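Local coordinates for protein putative pyridoxal phosphate-dependent transferase (Clostridium difficile, PDB 4DQ6) that binds pyridoxal-5'-phosphate and belongs to the class I and II aminotransferase family, its precise role being unassigned, at residues S23-K28 with N32-M37; E300-F305 with S377-A382; I307-E312 with R385-I390; N358-G363 with Y367-L372. All coordinates share one frame; numbering follows the deposited sequence. Where two conformers were deposited one is given.

Contact 1: residues S23-K28 with N32-M37; sequences SEMEKK and NDLLPM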
loop_
_atom_site.group_PDB
_atom_site.type_symbol
_atom_site.label_atom_id
_atom_site.label_comp_id
_atom_site.label_asym_id
_atom_site.label_seq_id
_atom_site.Cartn_x
_atom_site.Cartn_y
_atom_site.Cartn_z
ATOM N N SER A 23 10.128 14.772 11.741
ATOM C CA SER A 23 10.917 13.720 12.386
ATOM C C SER A 23 12.069 13.123 11.583
ATOM O O SER A 23 12.923 12.468 12.153
ATOM C CB SER A 23 9.987 12.570 12.775
ATOM O OG SER A 23 9.088 13.067 13.745
ATOM N N GLU A 24 12.080 13.317 10.276
ATOM C CA GLU A 24 13.126 12.769 9.399
ATOM C C GLU A 24 14.131 13.796 8.861
ATOM O O GLU A 24 14.881 13.532 7.914
ATOM C CB GLU A 24 12.488 12.021 8.204
ATOM C CG GLU A 24 11.929 10.711 8.644
ATOM C CD GLU A 24 11.291 9.846 7.539
ATOM O OE1 GLU A 24 11.565 10.034 6.327
ATOM O OE2 GLU A 24 10.521 8.946 7.920
ATOM N N MET A 25 14.228 14.958 9.487
ATOM C CA MET A 25 15.224 15.895 9.005
ATOM C C MET A 25 16.666 15.477 9.305
ATOM O O MET A 25 17.562 15.875 8.565
ATOM C CB MET A 25 14.944 17.300 9.547
ATOM C CG MET A 25 13.744 17.931 8.885
ATOM S SD MET A 25 13.249 19.470 9.608
ATOM C CE MET A 25 12.609 18.909 11.185
ATOM N N GLU A 26 16.900 14.690 10.366
ATOM C CA GLU A 26 18.276 14.262 10.663
ATOM C C GLU A 26 19.001 13.606 9.488
ATOM O O GLU A 26 20.133 13.976 9.180
ATOM C CB GLU A 26 18.358 13.311 11.858
ATOM C CG GLU A 26 19.809 13.113 12.313
ATOM C CD GLU A 26 19.933 12.270 13.566
ATOM O OE1 GLU A 26 19.029 11.433 13.802
ATOM O OE2 GLU A 26 20.940 12.440 14.303
ATOM N N LYS A 27 18.389 12.619 8.843
ATOM C CA LYS A 27 19.099 11.914 7.785
ATOM C C LYS A 27 19.357 12.827 6.613
ATOM O O LYS A 27 20.351 12.664 5.921
ATOM C CB LYS A 27 18.399 10.616 7.334
ATOM C CG LYS A 27 16.900 10.731 7.133
ATOM N N LYS A 28 18.484 13.809 6.392
ATOM C CA LYS A 28 18.595 14.636 5.201
ATOM C C LYS A 28 19.464 15.876 5.433
ATOM O O LYS A 28 20.272 16.243 4.581
ATOM C CB LYS A 28 17.201 15.043 4.712
ATOM C CG LYS A 28 17.232 15.929 3.477
ATOM N N ASN A 32 17.581 17.284 13.339
ATOM C CA ASN A 32 16.137 17.421 13.384
ATOM C C ASN A 32 15.686 18.736 14.048
ATOM O O ASN A 32 14.498 19.049 14.090
ATOM C CB ASN A 32 15.548 16.252 14.173
ATOM C CG ASN A 32 14.483 15.458 13.422
ATOM O OD1 ASN A 32 14.261 15.564 12.183
ATOM N ND2 ASN A 32 13.840 14.569 14.184
ATOM N N ASP A 33 16.629 19.502 14.587
ATOM C CA ASP A 33 16.347 20.760 15.240
ATOM C C ASP A 33 16.251 21.917 14.239
ATOM O O ASP A 33 17.050 22.876 14.277
ATOM C CB ASP A 33 17.441 21.051 16.252
ATOM C CG ASP A 33 17.033 22.110 17.206
ATOM O OD1 ASP A 33 15.811 22.158 17.462
ATOM O OD2 ASP A 33 17.905 22.873 17.691
ATOM N N LEU A 34 15.298 21.790 13.319
ATOM C CA LEU A 34 15.040 22.752 12.271
ATOM C C LEU A 34 13.538 23.040 12.161
ATOM O O LEU A 34 12.735 22.219 12.504
ATOM C CB LEU A 34 15.537 22.198 10.936
ATOM C CG LEU A 34 17.000 21.808 10.913
ATOM C CD1 LEU A 34 17.200 21.075 9.596
ATOM C CD2 LEU A 34 17.891 23.021 11.026
ATOM N N LEU A 35 13.188 24.214 11.636
ATOM C CA LEU A 35 11.804 24.555 11.315
ATOM C C LEU A 35 11.542 23.934 9.925
ATOM O O LEU A 35 12.188 24.318 8.973
ATOM C CB LEU A 35 11.609 26.075 11.246
ATOM C CG LEU A 35 10.183 26.653 11.066
ATOM C CD1 LEU A 35 10.069 28.064 11.641
ATOM C CD2 LEU A 35 9.782 26.711 9.610
ATOM N N PRO A 36 10.583 23.016 9.823
ATOM C CA PRO A 36 10.437 22.279 8.549
ATOM C C PRO A 36 9.525 22.977 7.545
ATOM O O PRO A 36 8.358 23.248 7.820
ATOM C CB PRO A 36 9.824 20.951 9.015
ATOM C CG PRO A 36 9.014 21.352 10.179
ATOM C CD PRO A 36 9.781 22.410 10.898
ATOM N N MET A 37 10.039 23.220 6.346
ATOM C CA MET A 37 9.252 23.791 5.272
ATOM C C MET A 37 9.534 23.047 3.978
ATOM O O MET A 37 9.561 23.667 2.882
ATOM C CB MET A 37 9.621 25.270 5.075
ATOM C CG MET A 37 9.491 26.134 6.317
ATOM S SD MET A 37 7.806 26.440 6.876
ATOM C CE MET A 37 7.237 27.680 5.689
#

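Contact 2: residues E300-F305 with S377-A382; sequences ESNIDF and SMLEEA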
loop_
_atom_site.group_PDB
_atom_site.type_symbol
_atom_site.label_atom_id
_atom_site.label_comp_id
_atom_site.label_asym_id
_atom_site.label_seq_id
_atom_site.Cartn_x
_atom_site.Cartn_y
_atom_site.Cartn_z
ATOM N N GLU A 300 -3.375 31.534 -0.752
ATOM C CA GLU A 300 -3.026 32.656 -1.592
ATOM C C GLU A 300 -2.606 33.863 -0.771
ATOM O O GLU A 300 -1.674 34.601 -1.127
ATOM C CB GLU A 300 -4.132 33.000 -2.573
ATOM C CG GLU A 300 -3.641 33.995 -3.638
ATOM C CD GLU A 300 -4.283 33.844 -5.031
ATOM O OE1 GLU A 300 -5.170 32.971 -5.224
ATOM O OE2 GLU A 300 -3.865 34.637 -5.942
ATOM N N SER A 301 -3.242 34.050 0.368
ATOM C CA SER A 301 -2.788 35.105 1.259
ATOM C C SER A 301 -1.382 34.871 1.800
ATOM O O SER A 301 -0.532 35.760 1.805
ATOM C CB SER A 301 -3.793 35.212 2.379
ATOM O OG SER A 301 -3.488 36.308 3.238
ATOM N N ASN A 302 -1.091 33.646 2.239
ATOM C CA ASN A 302 0.300 33.254 2.616
ATOM C C ASN A 302 1.301 33.573 1.502
ATOM O O ASN A 302 2.377 34.036 1.774
ATOM C CB ASN A 302 0.433 31.769 2.987
ATOM C CG ASN A 302 0.207 31.477 4.485
ATOM O OD1 ASN A 302 -0.224 32.369 5.303
ATOM N ND2 ASN A 302 0.370 30.198 4.845
ATOM N N ILE A 303 0.942 33.202 0.256
ATOM C CA ILE A 303 1.833 33.403 -0.889
ATOM C C ILE A 303 2.112 34.891 -1.104
ATOM O O ILE A 303 3.260 35.310 -1.202
ATOM C CB ILE A 303 1.245 32.722 -2.117
ATOM C CG1 ILE A 303 1.418 31.219 -2.022
ATOM C CG2 ILE A 303 1.914 33.287 -3.359
ATOM C CD1 ILE A 303 0.544 30.414 -2.974
ATOM N N ASP A 304 1.058 35.678 -1.088
ATOM C CA ASP A 304 1.183 37.127 -1.245
ATOM C C ASP A 304 2.021 37.746 -0.094
ATOM O O ASP A 304 2.900 38.555 -0.331
ATOM C CB ASP A 304 -0.210 37.738 -1.353
ATOM C CG ASP A 304 -0.878 37.486 -2.665
ATOM O OD1 ASP A 304 -0.190 37.110 -3.654
ATOM O OD2 ASP A 304 -2.098 37.657 -2.698
ATOM N N PHE A 305 1.799 37.267 1.129
ATOM C CA PHE A 305 2.566 37.722 2.298
ATOM C C PHE A 305 4.046 37.395 2.139
ATOM O O PHE A 305 4.915 38.253 2.359
ATOM C CB PHE A 305 1.992 37.131 3.590
ATOM C CG PHE A 305 2.906 37.275 4.758
ATOM C CD1 PHE A 305 2.910 38.458 5.480
ATOM C CD2 PHE A 305 3.817 36.277 5.100
ATOM C CE1 PHE A 305 3.765 38.621 6.557
ATOM C CE2 PHE A 305 4.667 36.434 6.176
ATOM C CZ PHE A 305 4.659 37.619 6.882
ATOM N N SER A 377 1.735 32.284 11.228
ATOM C CA SER A 377 2.747 32.450 12.259
ATOM C C SER A 377 4.027 31.641 11.941
ATOM O O SER A 377 5.123 32.117 12.182
ATOM C CB SER A 377 2.153 32.108 13.643
ATOM O OG SER A 377 1.345 33.150 14.111
ATOM N N MET A 378 3.848 30.395 11.487
ATOM C CA MET A 378 4.971 29.511 11.183
ATOM C C MET A 378 5.705 29.985 9.920
ATOM O O MET A 378 6.917 29.983 9.847
ATOM C CB MET A 378 4.460 28.091 10.962
ATOM C CG MET A 378 5.508 27.117 10.506
ATOM S SD MET A 378 4.903 25.420 10.640
ATOM C CE MET A 378 6.176 24.573 9.669
ATOM N N LEU A 379 4.938 30.436 8.950
ATOM C CA LEU A 379 5.503 31.014 7.727
ATOM C C LEU A 379 6.348 32.245 8.014
ATOM O O LEU A 379 7.480 32.380 7.558
ATOM C CB LEU A 379 4.384 31.337 6.740
ATOM C CG LEU A 379 4.829 32.024 5.439
ATOM C CD1 LEU A 379 5.973 31.319 4.635
ATOM C CD2 LEU A 379 3.626 32.252 4.513
ATOM N N GLU A 380 5.812 33.132 8.846
ATOM C CA GLU A 380 6.598 34.317 9.297
ATOM C C GLU A 380 7.919 33.900 9.942
ATOM O O GLU A 380 8.979 34.442 9.663
ATOM C CB GLU A 380 5.828 35.302 10.201
ATOM C CG GLU A 380 6.851 36.212 10.906
ATOM C CD GLU A 380 6.287 37.258 11.846
ATOM O OE1 GLU A 380 5.675 36.932 12.888
ATOM O OE2 GLU A 380 6.548 38.437 11.545
ATOM N N GLU A 381 7.854 32.935 10.857
ATOM C CA GLU A 381 9.041 32.456 11.504
ATOM C C GLU A 381 10.033 31.889 10.517
ATOM O O GLU A 381 11.228 32.108 10.650
ATOM C CB GLU A 381 8.656 31.436 12.621
ATOM C CG GLU A 381 9.715 31.155 13.629
ATOM C CD GLU A 381 9.373 29.936 14.452
ATOM O OE1 GLU A 381 8.238 29.910 14.988
ATOM O OE2 GLU A 381 10.220 29.013 14.565
ATOM N N ALA A 382 9.519 31.181 9.532
ATOM C CA ALA A 382 10.405 30.607 8.519
ATOM C C ALA A 382 11.108 31.687 7.709
ATOM O O ALA A 382 12.293 31.626 7.514
ATOM C CB ALA A 382 9.634 29.704 7.590
#

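Contact 3: residues I307-E312 with R385-I390; sequences IKYINE and RIKNAI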
loop_
_atom_site.group_PDB
_atom_site.type_symbol
_atom_site.label_atom_id
_atom_site.label_comp_id
_atom_site.label_asym_id
_atom_site.label_seq_id
_atom_site.Cartn_x
_atom_site.Cartn_y
_atom_site.Cartn_z
ATOM N N ILE A 307 5.810 36.712 -0.631
ATOM C CA ILE A 307 6.445 37.435 -1.721
ATOM C C ILE A 307 6.688 38.879 -1.330
ATOM O O ILE A 307 7.754 39.401 -1.570
ATOM C CB ILE A 307 5.613 37.317 -3.008
ATOM C CG1 ILE A 307 5.684 35.901 -3.516
ATOM C CG2 ILE A 307 6.097 38.273 -4.086
ATOM C CD1 ILE A 307 4.705 35.600 -4.612
ATOM N N LYS A 308 5.721 39.514 -0.668
ATOM C CA LYS A 308 5.916 40.884 -0.166
ATOM C C LYS A 308 7.081 40.934 0.844
ATOM O O LYS A 308 7.972 41.794 0.750
ATOM C CB LYS A 308 4.614 41.389 0.433
ATOM C CG LYS A 308 4.667 42.792 1.044
ATOM C CD LYS A 308 3.307 43.235 1.569
ATOM C CE LYS A 308 3.460 44.237 2.709
ATOM N NZ LYS A 308 4.036 45.506 2.183
ATOM N N TYR A 309 7.117 39.966 1.767
ATOM C CA TYR A 309 8.176 39.900 2.752
ATOM C C TYR A 309 9.542 39.740 2.109
ATOM O O TYR A 309 10.465 40.468 2.428
ATOM C CB TYR A 309 7.948 38.769 3.749
ATOM C CG TYR A 309 8.831 38.836 4.932
ATOM C CD1 TYR A 309 10.128 38.347 4.922
ATOM C CD2 TYR A 309 8.345 39.390 6.121
ATOM C CE1 TYR A 309 10.951 38.439 6.069
ATOM C CE2 TYR A 309 9.158 39.491 7.230
ATOM C CZ TYR A 309 10.433 38.984 7.207
ATOM O OH TYR A 309 11.248 39.096 8.300
ATOM N N ILE A 310 9.646 38.833 1.127
ATOM C CA ILE A 310 10.931 38.594 0.447
ATOM C C ILE A 310 11.361 39.854 -0.325
ATOM O O ILE A 310 12.528 40.279 -0.242
ATOM C CB ILE A 310 10.883 37.385 -0.546
ATOM C CG1 ILE A 310 10.745 36.047 0.205
ATOM C CG2 ILE A 310 12.120 37.340 -1.439
ATOM C CD1 ILE A 310 10.188 34.917 -0.645
ATOM N N ASN A 311 10.430 40.473 -1.035
ATOM C CA ASN A 311 10.763 41.642 -1.846
ATOM C C ASN A 311 11.164 42.841 -1.008
ATOM O O ASN A 311 12.028 43.626 -1.388
ATOM C CB ASN A 311 9.595 41.995 -2.788
ATOM C CG ASN A 311 9.389 40.980 -3.916
ATOM O OD1 ASN A 311 10.269 40.170 -4.274
ATOM N ND2 ASN A 311 8.215 41.023 -4.490
ATOM N N GLU A 312 10.564 42.977 0.156
ATOM C CA GLU A 312 10.893 44.055 1.094
ATOM C C GLU A 312 12.151 43.772 1.933
ATOM O O GLU A 312 13.006 44.673 2.158
ATOM C CB GLU A 312 9.650 44.357 1.954
ATOM C CG GLU A 312 8.569 44.969 1.078
ATOM C CD GLU A 312 7.301 45.395 1.797
ATOM O OE1 GLU A 312 7.195 45.230 3.046
ATOM O OE2 GLU A 312 6.399 45.886 1.050
ATOM N N ARG A 385 13.887 33.264 9.745
ATOM C CA ARG A 385 15.047 32.352 9.753
ATOM C C ARG A 385 15.868 32.404 8.460
ATOM O O ARG A 385 17.107 32.427 8.491
ATOM C CB ARG A 385 14.622 30.907 10.099
ATOM C CG ARG A 385 14.149 30.764 11.552
ATOM C CD ARG A 385 13.896 29.293 11.954
ATOM N NE ARG A 385 13.442 29.253 13.345
ATOM C CZ ARG A 385 13.704 28.285 14.210
ATOM N NH1 ARG A 385 14.365 27.181 13.859
ATOM N NH2 ARG A 385 13.264 28.423 15.463
ATOM N N ILE A 386 15.180 32.502 7.335
ATOM C CA ILE A 386 15.849 32.560 6.056
ATOM C C ILE A 386 16.612 33.880 5.999
ATOM O O ILE A 386 17.780 33.912 5.639
ATOM C CB ILE A 386 14.841 32.440 4.899
ATOM C CG1 ILE A 386 14.258 31.024 4.866
ATOM C CG2 ILE A 386 15.515 32.754 3.579
ATOM C CD1 ILE A 386 12.952 30.813 4.089
ATOM N N LYS A 387 15.982 34.965 6.425
ATOM C CA LYS A 387 16.663 36.288 6.448
ATOM C C LYS A 387 17.914 36.240 7.367
ATOM O O LYS A 387 18.989 36.724 7.001
ATOM C CB LYS A 387 15.667 37.365 6.877
ATOM C CG LYS A 387 16.202 38.797 6.873
ATOM C CD LYS A 387 15.081 39.775 7.157
ATOM C CE LYS A 387 14.577 39.806 8.593
ATOM N NZ LYS A 387 13.637 40.969 8.821
ATOM N N ASN A 388 17.806 35.564 8.508
ATOM C CA ASN A 388 18.985 35.389 9.361
ATOM C C ASN A 388 20.083 34.585 8.650
ATOM O O ASN A 388 21.258 34.932 8.714
ATOM C CB ASN A 388 18.623 34.682 10.657
ATOM C CG ASN A 388 19.804 34.622 11.626
ATOM O OD1 ASN A 388 20.461 35.635 11.857
ATOM N ND2 ASN A 388 20.108 33.443 12.135
ATOM N N ALA A 389 19.711 33.490 8.003
ATOM C CA ALA A 389 20.663 32.667 7.296
ATOM C C ALA A 389 21.492 33.446 6.283
ATOM O O ALA A 389 22.686 33.184 6.142
ATOM C CB ALA A 389 19.954 31.506 6.595
ATOM N N ILE A 390 20.859 34.380 5.555
ATOM C CA ILE A 390 21.520 34.982 4.391
ATOM C C ILE A 390 22.146 36.334 4.715
ATOM O O ILE A 390 22.730 36.972 3.830
ATOM C CB ILE A 390 20.572 35.065 3.174
ATOM C CG1 ILE A 390 19.507 36.153 3.373
ATOM C CG2 ILE A 390 19.954 33.706 2.926
ATOM C CD1 ILE A 390 18.614 36.323 2.151
#

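Contact 4: residues N358-G363 with Y367-L372; sequences NSFGIG and YQRINL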
loop_
_atom_site.group_PDB
_atom_site.type_symbol
_atom_site.label_atom_id
_atom_site.label_comp_id
_atom_site.label_asym_id
_atom_site.label_seq_id
_atom_site.Cartn_x
_atom_site.Cartn_y
_atom_site.Cartn_z
ATOM N N ASN A 358 18.715 21.879 -6.308
ATOM C CA ASN A 358 19.390 20.964 -7.185
ATOM C C ASN A 358 18.830 19.539 -7.138
ATOM O O ASN A 358 19.013 18.758 -8.082
ATOM C CB ASN A 358 20.913 21.016 -7.027
ATOM C CG ASN A 358 21.395 20.388 -5.760
ATOM O OD1 ASN A 358 20.619 20.073 -4.845
ATOM N ND2 ASN A 358 22.716 20.211 -5.675
ATOM N N SER A 359 18.080 19.200 -6.081
ATOM C CA SER A 359 17.442 17.898 -6.016
ATOM C C SER A 359 16.388 17.673 -7.112
ATOM O O SER A 359 16.026 16.543 -7.413
ATOM C CB SER A 359 16.831 17.711 -4.641
ATOM O OG SER A 359 15.595 18.457 -4.475
ATOM N N PHE A 360 15.912 18.770 -7.722
ATOM C CA PHE A 360 14.935 18.718 -8.827
ATOM C C PHE A 360 15.578 18.618 -10.214
ATOM O O PHE A 360 14.874 18.598 -11.196
ATOM C CB PHE A 360 14.003 19.910 -8.724
ATOM C CG PHE A 360 13.259 19.993 -7.409
ATOM C CD1 PHE A 360 12.071 19.299 -7.186
ATOM C CD2 PHE A 360 13.742 20.774 -6.405
ATOM C CE1 PHE A 360 11.389 19.364 -5.955
ATOM C CE2 PHE A 360 13.112 20.844 -5.160
ATOM C CZ PHE A 360 11.902 20.155 -4.943
ATOM N N GLY A 361 16.900 18.503 -10.290
ATOM C CA GLY A 361 17.570 18.285 -11.559
ATOM C C GLY A 361 17.969 19.578 -12.241
ATOM O O GLY A 361 18.250 20.611 -11.566
ATOM N N ILE A 362 18.049 19.494 -13.561
ATOM C CA ILE A 362 18.585 20.584 -14.361
ATOM C C ILE A 362 17.732 21.810 -14.150
ATOM O O ILE A 362 16.532 21.705 -14.217
ATOM C CB ILE A 362 18.607 20.164 -15.831
ATOM C CG1 ILE A 362 19.663 19.063 -15.995
ATOM C CG2 ILE A 362 18.962 21.324 -16.753
ATOM C CD1 ILE A 362 19.524 18.259 -17.264
ATOM N N GLY A 363 18.368 22.953 -13.886
ATOM C CA GLY A 363 17.638 24.181 -13.685
ATOM C C GLY A 363 17.319 24.424 -12.231
ATOM O O GLY A 363 16.789 25.507 -11.905
ATOM N N TYR A 367 18.244 27.497 -6.461
ATOM C CA TYR A 367 16.885 27.640 -5.951
ATOM C C TYR A 367 16.696 26.847 -4.660
ATOM O O TYR A 367 17.444 25.937 -4.374
ATOM C CB TYR A 367 15.894 27.089 -6.988
ATOM C CG TYR A 367 15.571 28.073 -8.069
ATOM C CD1 TYR A 367 16.328 28.127 -9.217
ATOM C CD2 TYR A 367 14.451 28.907 -7.976
ATOM C CE1 TYR A 367 16.023 29.041 -10.218
ATOM C CE2 TYR A 367 14.152 29.818 -8.990
ATOM C CZ TYR A 367 14.914 29.849 -10.083
ATOM O OH TYR A 367 14.515 30.744 -11.086
ATOM N N GLN A 368 15.660 27.221 -3.910
ATOM C CA GLN A 368 15.110 26.418 -2.822
ATOM C C GLN A 368 13.599 26.450 -2.939
ATOM O O GLN A 368 13.019 27.466 -3.322
ATOM C CB GLN A 368 15.467 27.002 -1.437
ATOM C CG GLN A 368 16.957 27.170 -1.224
ATOM C CD GLN A 368 17.664 25.881 -0.808
ATOM O OE1 GLN A 368 17.094 25.110 -0.017
ATOM N NE2 GLN A 368 18.929 25.695 -1.249
ATOM N N ARG A 369 12.984 25.335 -2.593
ATOM C CA ARG A 369 11.529 25.197 -2.501
ATOM C C ARG A 369 10.996 25.235 -1.065
ATOM O O ARG A 369 11.479 24.533 -0.187
ATOM C CB ARG A 369 11.092 23.909 -3.197
ATOM C CG ARG A 369 9.653 23.881 -3.619
ATOM C CD ARG A 369 9.150 22.474 -3.888
ATOM N NE ARG A 369 9.069 21.631 -2.684
ATOM C CZ ARG A 369 8.750 20.359 -2.704
ATOM N NH1 ARG A 369 8.514 19.722 -3.879
ATOM N NH2 ARG A 369 8.659 19.680 -1.573
ATOM N N ILE A 370 10.006 26.106 -0.907
ATOM C CA ILE A 370 9.423 26.423 0.387
ATOM C C ILE A 370 7.931 26.042 0.414
ATOM O O ILE A 370 7.155 26.474 -0.428
ATOM C CB ILE A 370 9.570 27.894 0.757
ATOM C CG1 ILE A 370 11.001 28.399 0.494
ATOM C CG2 ILE A 370 9.228 28.079 2.224
ATOM C CD1 ILE A 370 11.243 29.870 0.728
ATOM N N ASN A 371 7.575 25.221 1.404
ATOM C CA ASN A 371 6.215 24.796 1.648
ATOM C C ASN A 371 5.383 25.805 2.426
ATOM O O ASN A 371 5.682 26.031 3.592
ATOM C CB ASN A 371 6.219 23.426 2.323
ATOM C CG ASN A 371 4.841 22.856 2.559
ATOM O OD1 ASN A 371 3.827 23.565 2.572
ATOM N ND2 ASN A 371 4.812 21.572 2.901
ATOM N N LEU A 372 4.371 26.407 1.788
ATOM C CA LEU A 372 3.549 27.460 2.412
ATOM C C LEU A 372 2.242 27.006 2.974
ATOM O O LEU A 372 1.399 27.854 3.366
ATOM C CB LEU A 372 3.369 28.615 1.403
ATOM C CG LEU A 372 4.358 29.777 1.570
ATOM C CD1 LEU A 372 5.808 29.292 1.546
ATOM C CD2 LEU A 372 4.078 30.871 0.525
#

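Contact 1: residues S23-K28 with N32-M37
The polar half of this contact rests on the carboxamide of Asn32, which reaches back to the backbone of Ser23, Met25 and Glu26. Asn32 OD1 lies 2.8 Å from Met25 N, but the bond is weak because the N-H points well aside of it (126°). A second weak bond comes from Glu26 N to the same OD1, 3.3 Å away. The amide nitrogen works in the other sense: Asn32 ND2 donates to Ser23 O at 3.1 Å, approaching from above the carbonyl plane, with a C=O...N angle of 99°. Three modest bonds therefore fix the amide's rotation. The apolar half belongs to Met25. With CG beside the backbone N (chi1 -73°), SD comes to 3.8 Å from both Leu34 CB and Pro36 CB, and a bend at chi3 turns CE to 3.6 Å from Leu34 O. Trp38 and Ala353 also touch the Met25 side chain. Glu24 turns from the contact and binds Arg272 and Thr67, both of the second subunit. The chemistry implies a loop held at Asn32 against the backbone of 23-26, where one amide accepts from two N-H groups and donates to one carbonyl, while a buried thioether packs on Leu34 and Pro36.

Contact 2: residues E300-F305 with S377-A382
Leu379 lies against Asn302 and Phe305, which are one helical turn apart, and its CD2 methyl does nearly all the touching. The leucine runs past both side chains in the opposite direction. CD2 sits 3.5 Å from Asn302 CG and the same 3.5 Å from Asn302 O, lying over the face of the carboxamide, roughly above CG, and against the helix backbone. Relative to Phe305 the methyl is at the ring edge, near the ring plane, with CD2 of Leu379 4.1 Å from CD2 of Phe305. That ring extends across the interface because CG stands opposite the backbone nitrogen (chi1 166°), and its far end, CZ, comes within 4.2 Å of Glu380 CB. The Asn302 amide is fixed in rotation by its bonds, OD1 accepting from Arg376 NE and ND2 donating to the carbonyls of Leu372 and Cys374, and this presents its flat face to the methyl. Leu383 and Arg376 also touch Phe305. Over these segments the helix axes approach to 10.9 Å at 22°, a separation spanned by Leu379 and the Phe305 ring. Such near-parallel packing of helices 289-313 and 376-390, beside the antiparallel sheet that includes strand 367-371, is consistent with the small domain of fold-type I pyridoxal-phosphate enzymes.

Contact 3: residues I307-E312 with R385-I390
Lys387 NZ donates to Tyr309 OH over 3.1 Å, and this bond is the whole polar content of the contact between the two segments. Measured at the hydroxyl, the CZ-OH...NZ angle of Tyr309 with Lys387 is about 131°; NZ lies beyond the hydroxyl and well out of the ring plane, 4.1 Å from Tyr309 CZ. The lysine methylene CE also comes near, 3.4 Å from Tyr309 OH. The two side chains meet at about a right angle. Both leave their helices with CG opposite the backbone nitrogen, which sends them toward one another. A bend at chi3 (73°) then turns the end of the lysine to the hydroxyl. Leu383 and Ile384 on helix 376-390 touch the tyrosine, and Met314 touches the lysine. Within segment 307-312, Lys308 NZ makes a salt bridge to Glu312 OE2 at 2.6 Å, on the syn side of the carboxylate and 23° from its plane; this is an i to i+4 pair along one helix face. Only 85 Å² is buried in all, which marks a surface bridge. The C-terminal parts of helices 289-313 and 376-390 thus lie side by side on the protein surface, spanned by a lysine-tyrosine hydrogen bond.

Contact 4: residues N358-G363 with Y367-L372
Phe360 and Arg369 meet inside an antiparallel hairpin connection, in which the loop following strand 355-356 folds back on strand 367-371 beside the pyridoxal-5'-phosphate site. The edge of the Phe360 ring is set against one face of the Arg369 guanidinium, the two planes lying 48° apart. The closest pairs are Phe360 CE1 to Arg369 NH1 and Phe360 CZ to the same NH1, each 3.6 Å, while the aliphatic part adds Arg369 CD to Phe360 CZ at 3.8 Å. Because NH1 lies near the ring plane, this is an edge contact rather than a cation over the ring face. Arg369 extends from the strand and then bends at chi3 (68°), bringing the guanidinium face to the phenyl edge. Its polar atoms have their own partners: NH1 donates to Asn175 OD1, an atom of a residue in the cofactor pocket, and NH2 donates to Trp38 O. The side chain lies about 5 Å from the bound cofactor, and Phe360 probably helps position the arginine from the second shell. One face of the phenyl carries Ser359 OG, 3.4 Å above its plane and displaced toward the rim. At the other end of the contact Tyr367, whose ring stacks with Trp329 and whose hydroxyl bonds to Lys145, passes the exposed end of the loop. There, Gly363 O approaches the tyrosine ring obliquely, 3.8 Å from Tyr367 CD1.

Contacts 2 and 3 hold the same two helices, 289-313 and 376-390, but differ with depth: contact 2 is partly buried and works through a leucine methyl, whereas contact 3 is a surface contact carried by one polar pair. Contact 4 is the buried one, where an aromatic edge backs an arginine near the cofactor. Contact 1 is partly buried and joins residues close in sequence, mixing backbone-directed amide bonds with a thioether. Segment 367-372 of contact 4 touches all the others: Met37 O of contact 1 probably bonds to Asn371 N, Leu372 packs on Leu379 of contact 2, and Ile370 packs on Ile386 of contact 3.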